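Local atomic coordinates of leucyl-tRNA synthetase (Giardia intestinalis, PDB entry 3PZ6), a protein that probably joins leucine to tRNA(Leu) at the expense of ATP and is represented here by its CP1 editing domain, thought to deacylate mischarged tRNA. Residues T86-T91 / I263-G268; P188-D193 / P227-P232; V240-E245 / T258-I263. The protein carries 2 engineered substitutions. All coordinates share one frame; numbering follows the deposited sequence.

Contact 1: residues T86-T91 / I263-G268; sequences TLRPET and ICYTKG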
ATOM      1  N   THR A  86       2.601  -6.059   6.338  1.00 31.44           N
ATOM      2  CA  THR A  86       2.084  -5.291   7.462  1.00 31.38           C
ATOM      3  C   THR A  86       1.875  -6.193   8.674  1.00 34.29           C
ATOM      4  O   THR A  86       1.555  -7.379   8.545  1.00 33.42           O
ATOM      5  CB  THR A  86       0.763  -4.530   7.116  1.00 29.76           C
ATOM      6  OG1 THR A  86       0.333  -3.765   8.249  1.00 26.83           O
ATOM      7  CG2 THR A  86      -0.344  -5.487   6.719  1.00 30.45           C
ATOM      8  N   LEU A  87       2.072  -5.614   9.849  1.00 34.34           N
ATOM      9  CA  LEU A  87       1.803  -6.294  11.099  1.00 37.33           C
ATOM     10  C   LEU A  87       0.507  -5.769  11.704  1.00 37.25           C
ATOM     11  O   LEU A  87       0.076  -6.228  12.761  1.00 37.69           O
ATOM     12  CB  LEU A  87       2.966  -6.085  12.076  1.00 45.07           C
ATOM     13  CG  LEU A  87       4.279  -6.826  11.781  1.00 47.84           C
ATOM     14  CD1 LEU A  87       5.396  -6.292  12.668  1.00 44.99           C
ATOM     15  CD2 LEU A  87       4.114  -8.338  11.958  1.00 43.80           C
ATOM     16  N   ARG A  88      -0.112  -4.813  11.015  1.00 40.14           N
ATOM     17  CA  ARG A  88      -1.283  -4.108  11.538  1.00 40.80           C
ATOM     18  C   ARG A  88      -2.457  -4.132  10.562  1.00 32.07           C
ATOM     19  O   ARG A  88      -2.786  -3.103   9.977  1.00 33.04           O
ATOM     20  CB  ARG A  88      -0.926  -2.657  11.874  1.00 32.72           C
ATOM     21  CG  ARG A  88       0.218  -2.477  12.863  1.00 36.92           C
ATOM     22  CD  ARG A  88       0.174  -1.079  13.453  1.00 38.07           C
ATOM     23  NE  ARG A  88      -1.034  -0.906  14.254  1.00 39.73           N
ATOM     24  CZ  ARG A  88      -1.474   0.252  14.741  1.00 44.24           C
ATOM     25  NH1 ARG A  88      -0.811   1.382  14.512  1.00 49.78           N
ATOM     26  NH2 ARG A  88      -2.592   0.276  15.462  1.00 42.84           N
ATOM     27  N   PRO A  89      -3.101  -5.302  10.398  1.00 34.67           N
ATOM     28  CA  PRO A  89      -4.180  -5.447   9.417  1.00 31.27           C
ATOM     29  C   PRO A  89      -5.438  -4.628   9.742  1.00 35.20           C
ATOM     30  O   PRO A  89      -6.257  -4.393   8.851  1.00 37.68           O
ATOM     31  CB  PRO A  89      -4.497  -6.946   9.469  1.00 31.66           C
ATOM     32  CG  PRO A  89      -4.107  -7.361  10.839  1.00 31.80           C
ATOM     33  CD  PRO A  89      -2.885  -6.550  11.155  1.00 36.91           C
ATOM     34  N   GLU A  90      -5.589  -4.208  10.996  1.00 30.11           N
ATOM     35  CA  GLU A  90      -6.747  -3.406  11.405  1.00 30.78           C
ATOM     36  C   GLU A  90      -6.690  -1.963  10.872  1.00 35.12           C
ATOM     37  O   GLU A  90      -7.722  -1.294  10.761  1.00 32.72           O
ATOM     38  CB  GLU A  90      -6.920  -3.426  12.937  1.00 29.89           C
ATOM     39  CG  GLU A  90      -5.952  -2.533  13.727  1.00 32.39           C
ATOM     40  CD  GLU A  90      -4.540  -3.105  13.878  1.00 40.61           C
ATOM     41  OE1 GLU A  90      -4.243  -4.204  13.339  1.00 34.67           O
ATOM     42  OE2 GLU A  90      -3.718  -2.437  14.549  1.00 37.36           O
ATOM     43  N   THR A  91      -5.486  -1.499  10.538  1.00 24.30           N
ATOM     44  CA  THR A  91      -5.288  -0.155  10.009  1.00 27.35           C
ATOM     45  C   THR A  91      -5.514  -0.080   8.493  1.00 28.40           C
ATOM     46  O   THR A  91      -5.436   1.006   7.905  1.00 22.39           O
ATOM     47  CB  THR A  91      -3.872   0.401  10.332  1.00 24.46           C
ATOM     48  OG1 THR A  91      -2.883  -0.462   9.774  1.00 33.20           O
ATOM     49  CG2 THR A  91      -3.638   0.536  11.833  1.00 20.86           C
ATOM     50  N   ILE A 263       3.445   5.640  21.552  1.00 40.42           N
ATOM     51  CA  ILE A 263       2.094   5.911  22.049  1.00 40.42           C
ATOM     52  C   ILE A 263       1.047   5.333  21.102  1.00 39.27           C
ATOM     53  O   ILE A 263       0.169   4.587  21.527  1.00 44.83           O
ATOM     54  CB  ILE A 263       1.840   7.422  22.252  1.00 36.21           C
ATOM     55  CG1 ILE A 263       2.747   7.967  23.353  1.00 39.29           C
ATOM     56  CG2 ILE A 263       0.379   7.689  22.594  1.00 40.50           C
ATOM     57  CD1 ILE A 263       2.960   9.458  23.270  1.00 52.98           C
ATOM     58  N   CYS A 264       1.157   5.665  19.819  1.00 37.28           N
ATOM     59  CA  CYS A 264       0.175   5.246  18.831  1.00 39.42           C
ATOM     60  C   CYS A 264       0.018   3.731  18.733  1.00 39.82           C
ATOM     61  O   CYS A 264      -1.097   3.222  18.726  1.00 41.88           O
ATOM     62  CB  CYS A 264       0.498   5.843  17.464  1.00 37.79           C
ATOM     63  SG  CYS A 264      -0.026   7.548  17.321  1.00 44.93           S
ATOM     64  N   TYR A 265       1.133   3.018  18.670  1.00 41.44           N
ATOM     65  CA  TYR A 265       1.094   1.568  18.544  1.00 36.87           C
ATOM     66  C   TYR A 265       0.675   0.888  19.851  1.00 37.01           C
ATOM     67  O   TYR A 265      -0.048  -0.108  19.817  1.00 35.31           O
ATOM     68  CB  TYR A 265       2.431   1.034  18.016  1.00 40.43           C
ATOM     69  CG  TYR A 265       2.664   1.277  16.525  1.00 44.13           C
ATOM     70  CD1 TYR A 265       2.621   2.567  15.979  1.00 48.00           C
ATOM     71  CD2 TYR A 265       2.943   0.217  15.666  1.00 48.35           C
ATOM     72  CE1 TYR A 265       2.835   2.791  14.617  1.00 49.48           C
ATOM     73  CE2 TYR A 265       3.171   0.428  14.303  1.00 56.09           C
ATOM     74  CZ  TYR A 265       3.113   1.714  13.784  1.00 62.31           C
ATOM     75  OH  TYR A 265       3.327   1.916  12.432  1.00 57.56           O
ATOM     76  N   THR A 266       1.091   1.437  20.995  1.00 36.43           N
ATOM     77  CA  THR A 266       0.749   0.841  22.293  1.00 36.33           C
ATOM     78  C   THR A 266      -0.674   1.176  22.722  1.00 35.25           C
ATOM     79  O   THR A 266      -1.477   0.267  22.935  1.00 37.00           O
ATOM     80  CB  THR A 266       1.761   1.208  23.411  1.00 37.65           C
ATOM     81  OG1 THR A 266       3.092   0.945  22.952  1.00 40.07           O
ATOM     82  CG2 THR A 266       1.505   0.390  24.674  1.00 31.89           C
ATOM     83  N   LYS A 267      -0.986   2.465  22.843  1.00 30.76           N
ATOM     84  CA  LYS A 267      -2.329   2.887  23.226  1.00 33.66           C
ATOM     85  C   LYS A 267      -3.341   2.399  22.206  1.00 37.32           C
ATOM     86  O   LYS A 267      -4.429   1.943  22.569  1.00 36.78           O
ATOM     87  CB  LYS A 267      -2.423   4.404  23.375  1.00 39.71           C
ATOM     88  CG  LYS A 267      -1.884   4.941  24.686  1.00 42.85           C
ATOM     89  CD  LYS A 267      -2.350   6.369  24.933  1.00 48.29           C
ATOM     90  CE  LYS A 267      -1.791   6.928  26.230  1.00 54.12           C
ATOM     91  NZ  LYS A 267      -2.325   6.201  27.421  1.00 60.13           N
ATOM     92  N   GLY A 268      -2.964   2.486  20.930  1.00 34.26           N
ATOM     93  CA  GLY A 268      -3.775   1.973  19.833  1.00 33.33           C
ATOM     94  C   GLY A 268      -4.249   0.557  20.074  1.00 38.57           C
ATOM     95  O   GLY A 268      -5.445   0.288  20.047  1.00 40.13           O
TER
HETATM   96  O   HOH W   1      -2.934   3.524  16.076  1.00 34.34           O

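Contact 2: residues P188-D193 / P227-P232; sequences PSDAPD and PIIEIP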
ATOM      1  N   PRO A 188      -1.477   7.283   7.419  1.00 28.31           N
ATOM      2  CA  PRO A 188      -1.015   8.510   8.071  1.00 23.95           C
ATOM      3  C   PRO A 188      -1.748   8.858   9.356  1.00 23.86           C
ATOM      4  O   PRO A 188      -1.180   9.523  10.212  1.00 26.20           O
ATOM      5  CB  PRO A 188      -1.288   9.590   7.026  1.00 22.08           C
ATOM      6  CG  PRO A 188      -1.339   8.888   5.756  1.00 23.39           C
ATOM      7  CD  PRO A 188      -1.896   7.537   6.032  1.00 24.92           C
ATOM      8  N   SER A 189      -2.995   8.425   9.497  1.00 23.08           N
ATOM      9  CA  SER A 189      -3.759   8.730  10.708  1.00 21.81           C
ATOM     10  C   SER A 189      -3.201   8.020  11.935  1.00 24.35           C
ATOM     11  O   SER A 189      -3.381   8.487  13.060  1.00 27.37           O
ATOM     12  CB  SER A 189      -5.231   8.376  10.531  1.00 19.78           C
ATOM     13  OG  SER A 189      -5.404   6.992  10.285  1.00 17.26           O
ATOM     14  N   ASP A 190      -2.522   6.897  11.725  1.00 21.39           N
ATOM     15  CA  ASP A 190      -2.071   6.087  12.853  1.00 30.16           C
ATOM     16  C   ASP A 190      -0.625   5.583  12.818  1.00 26.31           C
ATOM     17  O   ASP A 190      -0.212   4.812  13.680  1.00 33.01           O
ATOM     18  CB  ASP A 190      -3.057   4.943  13.105  1.00 33.46           C
ATOM     19  CG  ASP A 190      -4.366   5.435  13.708  1.00 34.33           C
ATOM     20  OD1 ASP A 190      -4.498   5.391  14.950  1.00 38.66           O
ATOM     21  OD2 ASP A 190      -5.249   5.883  12.944  1.00 27.66           O
ATOM     22  N   ALA A 191       0.143   6.055  11.845  1.00 26.03           N
ATOM     23  CA  ALA A 191       1.576   5.808  11.794  1.00 23.08           C
ATOM     24  C   ALA A 191       2.300   7.127  11.541  1.00 28.53           C
ATOM     25  O   ALA A 191       2.248   7.656  10.431  1.00 29.42           O
ATOM     26  CB  ALA A 191       1.898   4.805  10.715  1.00 22.16           C
ATOM     27  N   PRO A 192       2.982   7.664  12.576  1.00 34.59           N
ATOM     28  CA  PRO A 192       3.663   8.968  12.562  1.00 24.38           C
ATOM     29  C   PRO A 192       4.645   9.123  11.404  1.00 27.04           C
ATOM     30  O   PRO A 192       4.660  10.169  10.753  1.00 28.36           O
ATOM     31  CB  PRO A 192       4.434   8.977  13.885  1.00 30.30           C
ATOM     32  CG  PRO A 192       3.757   7.968  14.733  1.00 32.54           C
ATOM     33  CD  PRO A 192       3.278   6.914  13.811  1.00 31.40           C
ATOM     34  N   ASP A 193       5.459   8.095  11.169  1.00 26.99           N
ATOM     35  CA  ASP A 193       6.408   8.069  10.056  1.00 28.41           C
ATOM     36  C   ASP A 193       5.680   8.211   8.721  1.00 30.75           C
ATOM     37  O   ASP A 193       6.062   9.043   7.890  1.00 30.18           O
ATOM     38  CB  ASP A 193       7.272   6.794  10.087  1.00 30.35           C
ATOM     39  CG  ASP A 193       8.428   6.887  11.106  1.00 46.62           C
ATOM     40  OD1 ASP A 193       9.035   7.977  11.246  1.00 52.71           O
ATOM     41  OD2 ASP A 193       8.741   5.873  11.776  1.00 47.31           O
ATOM     42  N   PRO A 227     -10.071   8.873  10.013  1.00 22.85           N
ATOM     43  CA  PRO A 227     -10.370   8.599  11.426  1.00 18.17           C
ATOM     44  C   PRO A 227     -10.778   7.140  11.684  1.00 26.11           C
ATOM     45  O   PRO A 227     -11.939   6.860  12.014  1.00 23.72           O
ATOM     46  CB  PRO A 227     -11.550   9.528  11.704  1.00 19.97           C
ATOM     47  CG  PRO A 227     -12.208   9.689  10.391  1.00 22.48           C
ATOM     48  CD  PRO A 227     -11.092   9.748   9.410  1.00 24.87           C
ATOM     49  N   ILE A 228      -9.830   6.217  11.537  1.00 24.77           N
ATOM     50  CA  ILE A 228     -10.148   4.786  11.598  1.00 24.13           C
ATOM     51  C   ILE A 228     -10.186   4.262  13.031  1.00 22.49           C
ATOM     52  O   ILE A 228     -10.975   3.377  13.360  1.00 30.50           O
ATOM     53  CB  ILE A 228      -9.196   3.919  10.718  1.00 24.90           C
ATOM     54  CG1 ILE A 228      -7.728   4.151  11.083  1.00 22.50           C
ATOM     55  CG2 ILE A 228      -9.405   4.234   9.253  1.00 27.06           C
ATOM     56  CD1 ILE A 228      -6.814   2.999  10.709  1.00 21.49           C
ATOM     57  N   ILE A 229      -9.346   4.829  13.881  1.00 20.82           N
ATOM     58  CA  ILE A 229      -9.220   4.373  15.249  1.00 28.31           C
ATOM     59  C   ILE A 229      -9.284   5.558  16.202  1.00 28.27           C
ATOM     60  O   ILE A 229      -8.588   6.559  16.004  1.00 29.42           O
ATOM     61  CB  ILE A 229      -7.896   3.574  15.449  1.00 28.19           C
ATOM     62  CG1 ILE A 229      -7.956   2.255  14.662  1.00 27.74           C
ATOM     63  CG2 ILE A 229      -7.636   3.305  16.935  1.00 30.02           C
ATOM     64  CD1 ILE A 229      -6.624   1.549  14.478  1.00 25.22           C
ATOM     65  N   GLU A 230     -10.139   5.446  17.215  1.00 24.58           N
ATOM     66  CA  GLU A 230     -10.188   6.418  18.290  1.00 24.81           C
ATOM     67  C   GLU A 230      -9.435   5.900  19.504  1.00 27.51           C
ATOM     68  O   GLU A 230      -9.758   4.850  20.062  1.00 26.09           O
ATOM     69  CB  GLU A 230     -11.632   6.753  18.682  1.00 27.53           C
ATOM     70  CG  GLU A 230     -11.722   7.745  19.849  1.00 28.12           C
ATOM     71  CD  GLU A 230     -13.140   8.034  20.304  1.00 41.14           C
ATOM     72  OE1 GLU A 230     -14.107   7.580  19.647  1.00 40.62           O
ATOM     73  OE2 GLU A 230     -13.295   8.733  21.331  1.00 42.06           O
ATOM     74  N   ILE A 231      -8.425   6.652  19.907  1.00 27.95           N
ATOM     75  CA  ILE A 231      -7.748   6.399  21.160  1.00 30.61           C
ATOM     76  C   ILE A 231      -8.280   7.377  22.211  1.00 34.75           C
ATOM     77  O   ILE A 231      -8.056   8.587  22.102  1.00 33.36           O
ATOM     78  CB  ILE A 231      -6.224   6.508  21.012  1.00 29.82           C
ATOM     79  CG1 ILE A 231      -5.731   5.525  19.942  1.00 32.55           C
ATOM     80  CG2 ILE A 231      -5.547   6.240  22.345  1.00 32.01           C
ATOM     81  CD1 ILE A 231      -4.321   5.784  19.435  1.00 28.74           C
ATOM     82  N   PRO A 232      -9.015   6.856  23.219  1.00 41.49           N
ATOM     83  CA  PRO A 232      -9.501   7.658  24.349  1.00 40.27           C
ATOM     84  C   PRO A 232      -8.373   8.485  24.956  1.00 44.10           C
ATOM     85  O   PRO A 232      -7.271   7.967  25.169  1.00 40.97           O
ATOM     86  CB  PRO A 232      -9.955   6.599  25.357  1.00 42.16           C
ATOM     87  CG  PRO A 232     -10.334   5.422  24.511  1.00 38.39           C
ATOM     88  CD  PRO A 232      -9.383   5.431  23.357  1.00 33.19           C
TER

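Contact 3: residues V240-E245 / T258-I263; sequences VRLCEE and TQIKEI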
ATOM      1  N   VAL A 240      -1.543  12.200  13.609  1.00 28.88           N
ATOM      2  CA  VAL A 240      -1.642  13.584  13.154  1.00 28.07           C
ATOM      3  C   VAL A 240      -1.645  14.550  14.348  1.00 30.91           C
ATOM      4  O   VAL A 240      -0.781  15.418  14.432  1.00 31.23           O
ATOM      5  CB  VAL A 240      -2.889  13.796  12.242  1.00 27.70           C
ATOM      6  CG1 VAL A 240      -2.962  15.219  11.726  1.00 27.42           C
ATOM      7  CG2 VAL A 240      -2.868  12.821  11.082  1.00 25.56           C
ATOM      8  N   ARG A 241      -2.595  14.378  15.270  1.00 29.71           N
ATOM      9  CA  ARG A 241      -2.718  15.230  16.470  1.00 32.02           C
ATOM     10  C   ARG A 241      -1.422  15.349  17.274  1.00 37.96           C
ATOM     11  O   ARG A 241      -1.009  16.448  17.639  1.00 37.43           O
ATOM     12  CB  ARG A 241      -3.832  14.736  17.399  1.00 24.86           C
ATOM     13  CG  ARG A 241      -5.241  14.978  16.898  1.00 29.83           C
ATOM     14  CD  ARG A 241      -6.247  14.366  17.858  1.00 33.85           C
ATOM     15  NE  ARG A 241      -7.567  14.204  17.253  1.00 36.49           N
ATOM     16  CZ  ARG A 241      -8.539  15.108  17.311  1.00 31.14           C
ATOM     17  NH1 ARG A 241      -8.349  16.253  17.953  1.00 29.25           N
ATOM     18  NH2 ARG A 241      -9.702  14.864  16.727  1.00 31.20           N
ATOM     19  N   LEU A 242      -0.789  14.215  17.558  1.00 31.26           N
ATOM     20  CA  LEU A 242       0.468  14.228  18.291  1.00 32.26           C
ATOM     21  C   LEU A 242       1.588  14.857  17.472  1.00 34.60           C
ATOM     22  O   LEU A 242       2.376  15.624  18.003  1.00 36.98           O
ATOM     23  CB  LEU A 242       0.849  12.824  18.767  1.00 31.76           C
ATOM     24  CG  LEU A 242      -0.056  12.141  19.802  1.00 39.14           C
ATOM     25  CD1 LEU A 242       0.617  10.892  20.334  1.00 34.24           C
ATOM     26  CD2 LEU A 242      -0.442  13.064  20.960  1.00 38.65           C
ATOM     27  N   CYS A 243       1.641  14.552  16.179  1.00 34.09           N
ATOM     28  CA  CYS A 243       2.642  15.148  15.299  1.00 34.68           C
ATOM     29  C   CYS A 243       2.499  16.663  15.174  1.00 36.50           C
ATOM     30  O   CYS A 243       3.504  17.370  15.133  1.00 43.30           O
ATOM     31  CB  CYS A 243       2.616  14.509  13.909  1.00 33.05           C
ATOM     32  SG  CYS A 243       3.466  12.923  13.795  1.00 36.61           S
ATOM     33  N   GLU A 244       1.261  17.151  15.121  1.00 39.78           N
ATOM     34  CA  GLU A 244       1.005  18.580  14.914  1.00 44.29           C
ATOM     35  C   GLU A 244       1.102  19.403  16.200  1.00 47.43           C
ATOM     36  O   GLU A 244       1.493  20.575  16.162  1.00 48.92           O
ATOM     37  CB  GLU A 244      -0.344  18.820  14.213  1.00 38.17           C
ATOM     38  CG  GLU A 244      -0.416  18.352  12.746  1.00 35.74           C
ATOM     39  CD  GLU A 244       0.578  19.056  11.816  1.00 48.74           C
ATOM     40  OE1 GLU A 244       0.979  20.207  12.101  1.00 46.98           O
ATOM     41  OE2 GLU A 244       0.959  18.454  10.789  1.00 45.76           O
ATOM     42  N   GLU A 245       0.751  18.788  17.328  1.00 41.33           N
ATOM     43  CA  GLU A 245       0.845  19.445  18.633  1.00 44.99           C
ATOM     44  C   GLU A 245       2.263  19.409  19.207  1.00 46.61           C
ATOM     45  O   GLU A 245       2.563  20.131  20.153  1.00 53.70           O
ATOM     46  CB  GLU A 245      -0.159  18.844  19.624  1.00 43.55           C
ATOM     47  N   THR A 258       9.840   8.440  17.229  1.00 41.11           N
ATOM     48  CA  THR A 258       9.874   7.143  17.905  1.00 47.06           C
ATOM     49  C   THR A 258       8.973   7.174  19.134  1.00 44.84           C
ATOM     50  O   THR A 258       8.323   6.184  19.466  1.00 45.82           O
ATOM     51  CB  THR A 258      11.306   6.720  18.313  1.00 47.45           C
ATOM     52  OG1 THR A 258      12.007   7.848  18.854  1.00 59.16           O
ATOM     53  CG2 THR A 258      12.074   6.182  17.113  1.00 37.75           C
ATOM     54  N   GLN A 259       8.926   8.333  19.779  1.00 43.84           N
ATOM     55  CA  GLN A 259       8.111   8.540  20.969  1.00 46.90           C
ATOM     56  C   GLN A 259       6.612   8.469  20.649  1.00 47.19           C
ATOM     57  O   GLN A 259       5.867   7.760  21.320  1.00 45.93           O
ATOM     58  CB  GLN A 259       8.484   9.873  21.623  1.00 52.44           C
ATOM     59  CG  GLN A 259       7.901  10.110  23.007  1.00 58.32           C
ATOM     60  CD  GLN A 259       8.367  11.433  23.619  1.00 73.18           C
ATOM     61  OE1 GLN A 259       7.552  12.288  23.971  1.00 72.59           O
ATOM     62  NE2 GLN A 259       9.687  11.607  23.733  1.00 68.58           N
ATOM     63  N   ILE A 260       6.175   9.193  19.621  1.00 43.56           N
ATOM     64  CA  ILE A 260       4.769   9.152  19.209  1.00 40.09           C
ATOM     65  C   ILE A 260       4.356   7.794  18.616  1.00 39.27           C
ATOM     66  O   ILE A 260       3.225   7.349  18.816  1.00 38.28           O
ATOM     67  CB  ILE A 260       4.380  10.326  18.272  1.00 40.38           C
ATOM     68  CG1 ILE A 260       3.019  10.061  17.627  1.00 41.32           C
ATOM     69  CG2 ILE A 260       5.423  10.544  17.205  1.00 50.28           C
ATOM     70  CD1 ILE A 260       2.716  10.917  16.441  1.00 42.11           C
ATOM     71  N   LYS A 261       5.275   7.137  17.909  1.00 36.37           N
ATOM     72  CA  LYS A 261       5.008   5.802  17.366  1.00 40.11           C
ATOM     73  C   LYS A 261       4.790   4.802  18.494  1.00 42.15           C
ATOM     74  O   LYS A 261       4.040   3.843  18.345  1.00 42.68           O
ATOM     75  CB  LYS A 261       6.137   5.340  16.436  1.00 36.42           C
ATOM     76  N   GLU A 262       5.439   5.058  19.626  1.00 49.08           N
ATOM     77  CA  GLU A 262       5.299   4.248  20.827  1.00 41.24           C
ATOM     78  C   GLU A 262       3.913   4.402  21.438  1.00 40.74           C
ATOM     79  O   GLU A 262       3.278   3.412  21.794  1.00 46.92           O
ATOM     80  CB  GLU A 262       6.368   4.636  21.849  1.00 41.10           C
ATOM     81  CG  GLU A 262       7.184   3.465  22.336  1.00 45.42           C
ATOM     82  CD  GLU A 262       7.928   2.783  21.205  1.00 53.25           C
ATOM     83  OE1 GLU A 262       8.977   3.318  20.776  1.00 56.28           O
ATOM     84  OE2 GLU A 262       7.463   1.716  20.743  1.00 51.36           O
ATOM     85  N   ILE A 263       3.445   5.640  21.552  1.00 40.42           N
ATOM     86  CA  ILE A 263       2.094   5.911  22.049  1.00 40.42           C
ATOM     87  C   ILE A 263       1.047   5.333  21.102  1.00 39.27           C
ATOM     88  O   ILE A 263       0.169   4.587  21.527  1.00 44.83           O
ATOM     89  CB  ILE A 263       1.840   7.422  22.252  1.00 36.21           C
ATOM     90  CG1 ILE A 263       2.747   7.967  23.353  1.00 39.29           C
ATOM     91  CG2 ILE A 263       0.379   7.689  22.594  1.00 40.50           C
ATOM     92  CD1 ILE A 263       2.960   9.458  23.270  1.00 52.98           C
TER

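Contact 1: residues T86-T91 / I263-G268
Tyr265, on helix 254-271, receives the long side chain of Arg88, which lies in the loop that follows strand 79-86. One residue earlier, Cys264 is linked to the arginine only through a water: the water gives a proton to Cys264 O, 3.2 Å away, and weakly accepts from Arg88 NH2 at 3.3 Å, lying at the edge of the guanidinium and in its plane.

Tyr265 itself supplies the main contact. The end of its side chain comes nearer the loop and takes Arg88 on one ring face, in a cation-pi arrangement with CZ of Arg88 4.6 Å from the ring centroid of Tyr265 and 11° off the normal. NH1 stands above the middle of the ring, while Arg88 CD lies over one side, 3.5 Å from Tyr265 CE2. The guanidinium is not stacked flat: its plane makes 49° with the ring. A bend at chi3 of Arg88 (65°) turns the head group between Tyr265 and its own loop. There, Arg88 NE and NH2 both hold Glu90 OE2, each at 3.1 Å, in a side-on salt bridge that restricts rotation of the head. Thr91 CG2 covers one guanidinium face.

The TLRPET sequence matches the threonine-rich motif that lines the hydrolytic site in related LeuRS editing domains. Its backbone pairs with strand 10-18 through Thr86 and Ile12, and helix 284-297 meets Pro89 through Leu295 and Glu90 through Val284. On the other side, Cys264 packs on Ser238 and Ala239 of helix 238-245.

Contact 2: residues P188-D193 / P227-P232
Ser189 and Asp190 run past the turn from Pro227 into strand 229-230, with Ser189 CA 6.7 Å from Pro227 CA and Asp190 CA 7.7 Å from Ile229 CA. The first segment is a loop whose last residues, after Ala191 at the N-cap position, begin helix 192-202. The backbones are tied to third parties instead of to each other: Ser189 bonds with Ala239, Ile228 with Lys275.

Between the two segments, the carboxylate of Asp190 lies against isoleucine. Its OD2 meets Ile228 CG1 at 3.6 Å, the two side chains lying alongside and pointing opposite ways, and its OD1 faces Ile229 CB at 3.9 Å. Ser189 OG touches the same Ile228 carbon, CG1, at 3.8 Å. With chi1 at 55°, Ile228 places CG1 between its own backbone N and carbonyl carbon, which carries the branch back to this polar pair.

Ser189 OG lies 2.9 Å from Asp190 OD2 and also near Leu226 O, a weak alternative partner for its single proton. All four touching residues are buried, yet oxygen rests on aliphatic carbon, so the two segments touch by van der Waals packing alone, while polar partners lie within the first segment and in neighbouring residues.

Contact 3: residues V240-E245 / T258-I263
Leu242 and Ile260 face each other across a helical hairpin, the antiparallel pair made by helix 238-245 and helix 254-271 of the editing domain. The short segments run at 152° to one another, with axes 10.3 Å apart at closest approach. Their backbones come nearest at these same two residues, Leu242 CA and Ile260 CA being 6.7 Å apart. Part of the turn joining the helices, residues 249-252, is not modelled.

The main chain of each segment bonds along its own helix, as in Glu244 N to Val240 O and Glu262 N to Thr258 O. What joins the helices is apolar packing. Leu242 and Ile260 overlap side by side, head to tail, Leu242 CB lying 3.5 Å from Ile260 CD1 while Leu242 CD1 reaches on to Ile260 CG1. Further along, Leu242 CD1 also rests against Ile263 CG2 at 3.9 Å, towards the more exposed border of the interface. One methyl of Leu242 therefore spans two successive turns of the longer helix.

Helix 192-202 packs against the hairpin: Pro192 touches Ile260, and Tyr195 touches Cys243 and Val240. The thiol joins the same apolar cluster. Ile260 holds CG1 anti to its backbone N (chi1 167°), extending the branch across to helix 238-245, where CD1 ends between Leu242 CB and the sulfur, 3.4 Å from Cys243 SG.

Helix 254-271 ties the set together: contact 3 uses 258-263 in its first half and contact 1 uses 263-268 just beyond, the two sharing Ile263, with centres about 13 Å apart. Contact 2 lies about 8 Å from the centre of contact 1 and about 9 Å from that of contact 3. Along the chain, 86-91 comes first and 263-268 last; contacts 2 and 3 follow one another in between. Direct packing links them: Arg88 NH1 meets Asp190 O at 3.6 Å, and Pro192 CG meets Ile260 CD1 at 3.6 Å. Residues 188-193 thus touch both the threonine-rich loop and helix 254-271, joining the three contacts into one flank of the editing domain.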